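Long-range contact in peroxisomal acyl-coenzyme A oxidase 1 (Arabidopsis thaliana, PDB 1W07), which oxidises long- and medium-chain acyl-CoAs to 2-trans-enoyl-CoAs with FAD and molecular oxygen, releasing hydrogen peroxide in peroxisomal beta-oxidation: residues S469-L478 and I577-Q588. The protein carries 1 engineered substitution. Numbering follows the deposited sequence.
Sequences SGVQKAEDWL and ITPKQASLANDQ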
loop_
_atom_site.group_PDB
_atom_site.type_symbol
_atom_site.label_atom_id
_atom_site.label_comp_id
_atom_site.label_asym_id
_atom_site.label_seq_id
_atom_site.Cartn_x
_atom_site.Cartn_y
_atom_site.Cartn_z
ATOM N N SER B 469 1.234 19.904 31.020
ATOM C CA SER B 469 2.621 19.477 30.931
ATOM C C SER B 469 3.561 20.610 31.341
ATOM O O SER B 469 3.328 21.775 31.007
ATOM C CB SER B 469 2.925 19.033 29.498
ATOM O OG SER B 469 4.199 18.434 29.411
ATOM N N GLY B 470 4.620 20.267 32.069
ATOM C CA GLY B 470 5.569 21.273 32.511
ATOM C C GLY B 470 6.664 21.538 31.500
ATOM O O GLY B 470 7.592 22.303 31.765
ATOM N N VAL B 471 6.552 20.907 30.335
ATOM C CA VAL B 471 7.541 21.064 29.275
ATOM C C VAL B 471 7.885 22.530 29.023
ATOM O O VAL B 471 7.006 23.349 28.749
ATOM C CB VAL B 471 7.042 20.439 27.957
ATOM C CG1 VAL B 471 7.987 20.784 26.830
ATOM C CG2 VAL B 471 6.936 18.922 28.110
ATOM N N GLN B 472 9.171 22.852 29.126
ATOM C CA GLN B 472 9.649 24.212 28.905
ATOM C C GLN B 472 10.813 24.178 27.929
ATOM O O GLN B 472 11.197 25.206 27.361
ATOM C CB GLN B 472 10.091 24.852 30.229
ATOM C CG GLN B 472 8.963 25.080 31.234
ATOM C CD GLN B 472 9.425 25.806 32.488
ATOM O OE1 GLN B 472 10.007 26.891 32.414
ATOM N NE2 GLN B 472 9.160 25.214 33.647
ATOM N N LYS B 473 11.374 22.987 27.742
ATOM C CA LYS B 473 12.506 22.797 26.832
ATOM C C LYS B 473 12.347 21.471 26.096
ATOM O O LYS B 473 11.783 20.511 26.636
ATOM C CB LYS B 473 13.823 22.791 27.613
ATOM C CG LYS B 473 13.983 21.610 28.569
ATOM C CD LYS B 473 15.372 21.567 29.205
ATOM C CE LYS B 473 15.411 22.281 30.548
ATOM N NZ LYS B 473 14.677 21.509 31.596
ATOM N N ALA B 474 12.855 21.421 24.871
ATOM C CA ALA B 474 12.763 20.224 24.040
ATOM C C ALA B 474 13.194 18.983 24.802
ATOM O O ALA B 474 12.543 17.942 24.725
ATOM C CB ALA B 474 13.620 20.388 22.780
ATOM N N GLU B 475 14.291 19.114 25.544
ATOM C CA GLU B 475 14.846 18.019 26.326
ATOM C C GLU B 475 13.836 17.398 27.288
ATOM O O GLU B 475 13.966 16.232 27.665
ATOM C CB GLU B 475 16.074 18.506 27.115
ATOM C CG GLU B 475 17.302 18.897 26.279
ATOM C CD GLU B 475 17.061 20.081 25.353
ATOM O OE1 GLU B 475 16.465 21.081 25.800
ATOM O OE2 GLU B 475 17.480 20.017 24.174
ATOM N N ASP B 476 12.831 18.169 27.689
ATOM C CA ASP B 476 11.829 17.652 28.617
ATOM C C ASP B 476 10.993 16.523 28.015
ATOM O O ASP B 476 10.397 15.725 28.740
ATOM C CB ASP B 476 10.904 18.779 29.094
ATOM C CG ASP B 476 11.627 19.809 29.943
ATOM O OD1 ASP B 476 12.390 19.405 30.853
ATOM O OD2 ASP B 476 11.430 21.025 29.714
ATOM N N TRP B 477 10.950 16.443 26.690
ATOM C CA TRP B 477 10.173 15.396 26.040
ATOM C C TRP B 477 10.872 14.045 26.053
ATOM O O TRP B 477 10.383 13.093 25.458
ATOM C CB TRP B 477 9.825 15.802 24.606
ATOM C CG TRP B 477 8.640 16.712 24.539
ATOM C CD1 TRP B 477 8.630 18.029 24.176
ATOM C CD2 TRP B 477 7.290 16.368 24.836
ATOM N NE1 TRP B 477 7.351 18.530 24.225
ATOM C CE2 TRP B 477 6.508 17.528 24.636
ATOM C CE3 TRP B 477 6.657 15.188 25.251
ATOM C CZ2 TRP B 477 5.123 17.541 24.841
ATOM C CZ3 TRP B 477 5.283 15.204 25.450
ATOM C CH2 TRP B 477 4.535 16.370 25.247
ATOM N N LEU B 478 12.020 13.967 26.729
ATOM C CA LEU B 478 12.763 12.707 26.829
ATOM C C LEU B 478 12.492 12.088 28.194
ATOM O O LEU B 478 13.028 11.036 28.538
ATOM C CB LEU B 478 14.268 12.942 26.638
ATOM C CG LEU B 478 14.694 13.524 25.282
ATOM C CD1 LEU B 478 16.210 13.788 25.275
ATOM C CD2 LEU B 478 14.271 12.566 24.147
ATOM N N ILE B 577 -1.246 20.113 26.725
ATOM C CA ILE B 577 -0.109 20.373 25.841
ATOM C C ILE B 577 -0.426 21.622 25.028
ATOM O O ILE B 577 -1.506 21.734 24.459
ATOM C CB ILE B 577 0.131 19.203 24.857
ATOM C CG1 ILE B 577 0.619 17.975 25.618
ATOM C CG2 ILE B 577 1.160 19.599 23.804
ATOM C CD1 ILE B 577 0.811 16.761 24.748
ATOM N N THR B 578 0.518 22.557 24.977
ATOM C CA THR B 578 0.320 23.795 24.232
ATOM C C THR B 578 1.062 23.735 22.892
ATOM O O THR B 578 1.949 22.898 22.699
ATOM C CB THR B 578 0.836 25.008 25.042
ATOM O OG1 THR B 578 0.291 26.219 24.509
ATOM C CG2 THR B 578 2.342 25.089 24.971
ATOM N N PRO B 579 0.692 24.600 21.940
ATOM C CA PRO B 579 1.366 24.588 20.641
ATOM C C PRO B 579 2.878 24.758 20.764
ATOM O O PRO B 579 3.638 24.187 19.987
ATOM C CB PRO B 579 0.710 25.750 19.911
ATOM C CG PRO B 579 -0.688 25.686 20.412
ATOM C CD PRO B 579 -0.510 25.452 21.897
ATOM N N LYS B 580 3.310 25.542 21.740
ATOM C CA LYS B 580 4.731 25.780 21.947
ATOM C C LYS B 580 5.432 24.512 22.418
ATOM O O LYS B 580 6.536 24.200 21.979
ATOM C CB LYS B 580 4.935 26.899 22.974
ATOM C CG LYS B 580 6.389 27.292 23.157
ATOM C CD LYS B 580 6.564 28.237 24.343
ATOM C CE LYS B 580 8.036 28.360 24.725
ATOM N NZ LYS B 580 8.222 28.999 26.064
ATOM N N GLN B 581 4.790 23.778 23.317
ATOM C CA GLN B 581 5.388 22.551 23.812
ATOM C C GLN B 581 5.379 21.510 22.695
ATOM O O GLN B 581 6.217 20.603 22.672
ATOM C CB GLN B 581 4.613 22.024 25.021
ATOM C CG GLN B 581 4.562 22.998 26.198
ATOM C CD GLN B 581 3.654 22.510 27.317
ATOM O OE1 GLN B 581 2.537 22.053 27.069
ATOM N NE2 GLN B 581 4.123 22.625 28.553
ATOM N N ALA B 582 4.434 21.650 21.766
ATOM C CA ALA B 582 4.307 20.727 20.645
ATOM C C ALA B 582 5.462 20.965 19.687
ATOM O O ALA B 582 6.007 20.028 19.109
ATOM C CB ALA B 582 2.971 20.938 19.934
ATOM N N SER B 583 5.830 22.232 19.539
ATOM C CA SER B 583 6.926 22.618 18.672
ATOM C C SER B 583 8.248 22.147 19.283
ATOM O O SER B 583 9.209 21.868 18.567
ATOM C CB SER B 583 6.927 24.138 18.484
ATOM O OG SER B 583 7.759 24.521 17.405
ATOM N N LEU B 584 8.294 22.061 20.610
ATOM C CA LEU B 584 9.489 21.590 21.312
ATOM C C LEU B 584 9.659 20.084 21.105
ATOM O O LEU B 584 10.780 19.574 21.025
ATOM C CB LEU B 584 9.378 21.893 22.813
ATOM C CG LEU B 584 9.513 23.372 23.207
ATOM C CD1 LEU B 584 9.188 23.565 24.689
ATOM C CD2 LEU B 584 10.932 23.822 22.885
ATOM N N ALA B 585 8.542 19.371 21.024
ATOM C CA ALA B 585 8.578 17.920 20.816
ATOM C C ALA B 585 9.126 17.650 19.422
ATOM O O ALA B 585 9.917 16.728 19.228
ATOM C CB ALA B 585 7.187 17.330 20.954
ATOM N N ASN B 586 8.707 18.471 18.463
ATOM C CA ASN B 586 9.164 18.350 17.084
ATOM C C ASN B 586 10.673 18.593 16.995
ATOM O O ASN B 586 11.362 17.921 16.225
ATOM C CB ASN B 586 8.420 19.345 16.188
ATOM C CG ASN B 586 8.551 19.013 14.709
ATOM O OD1 ASN B 586 8.212 17.910 14.281
ATOM N ND2 ASN B 586 9.039 19.967 13.924
ATOM N N ASP B 587 11.188 19.556 17.765
ATOM C CA ASP B 587 12.629 19.845 17.762
ATOM C C ASP B 587 13.375 18.641 18.333
ATOM O O ASP B 587 14.423 18.241 17.821
ATOM C CB ASP B 587 12.965 21.080 18.616
ATOM C CG ASP B 587 12.350 22.357 18.082
ATOM O OD1 ASP B 587 12.241 22.513 16.845
ATOM O OD2 ASP B 587 11.998 23.233 18.907
ATOM N N GLN B 588 12.835 18.065 19.401
ATOM C CA GLN B 588 13.460 16.901 20.013
ATOM C C GLN B 588 13.460 15.726 19.036
ATOM O O GLN B 588 14.447 14.982 18.933
ATOM C CB GLN B 588 12.720 16.515 21.288
ATOM C CG GLN B 588 13.410 15.417 22.084
ATOM C CD GLN B 588 14.863 15.752 22.422
ATOM O OE1 GLN B 588 15.797 15.155 21.877
ATOM N NE2 GLN B 588 15.056 16.700 23.329
#
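Gln581 and Trp477 do most of the gripping here: Gln581 reaches across to two backbone carbonyls and Trp477 to one. The amide nitrogen of Gln581 spends both hydrogens on the loop: NE2 lies 2.7 Å from Ser469 O, above that carbonyl plane, and 3.0 Å from Val471 O, in the carbonyl plane, on a lone pair, with a nearly straight N-H...O angle of 165°. Both acceptors lie close to the plane of the amide. In return the indole NE1 of Trp477 donates to Gln581 O at 2.8 Å, on the opposite face of that carbonyl from the helical donor Ala585 N. The indole is sandwiched: Ala585 CB sits 3.6 Å from the centroid of its five-membered ring in a CH-pi contact, while Val471 CG2, from the loop itself, lies over the opposite face, offset toward the rim, and Ile577 CD1 meets CH2 at the edge. Leu584 fits beside Val471, its CD1 3.7 Å from Val471 CG1. Farther along, Gln588 bends at chi2 (55°), which brings NE2 to 3.1 Å from Ala474 O, above the carbonyl plane, as Leu478 packs across its amide group.

In the second shell, Thr578 N donates to Gln581 OE1 at 3.0 Å and so fixes which way the amide is flipped. Ser469 also bonds through its backbone to Cys576, disulfide-linked to Cys467. Val482 of helix 480-503 packs on Trp477. Away from the FAD site, side-chain N-H groups add a second bond to Ala474 O and Gln581 O, which already accept a backbone N-H; directional bonds as well as packing thus fasten the loop before helix 480-503 onto the start of helix 579-596.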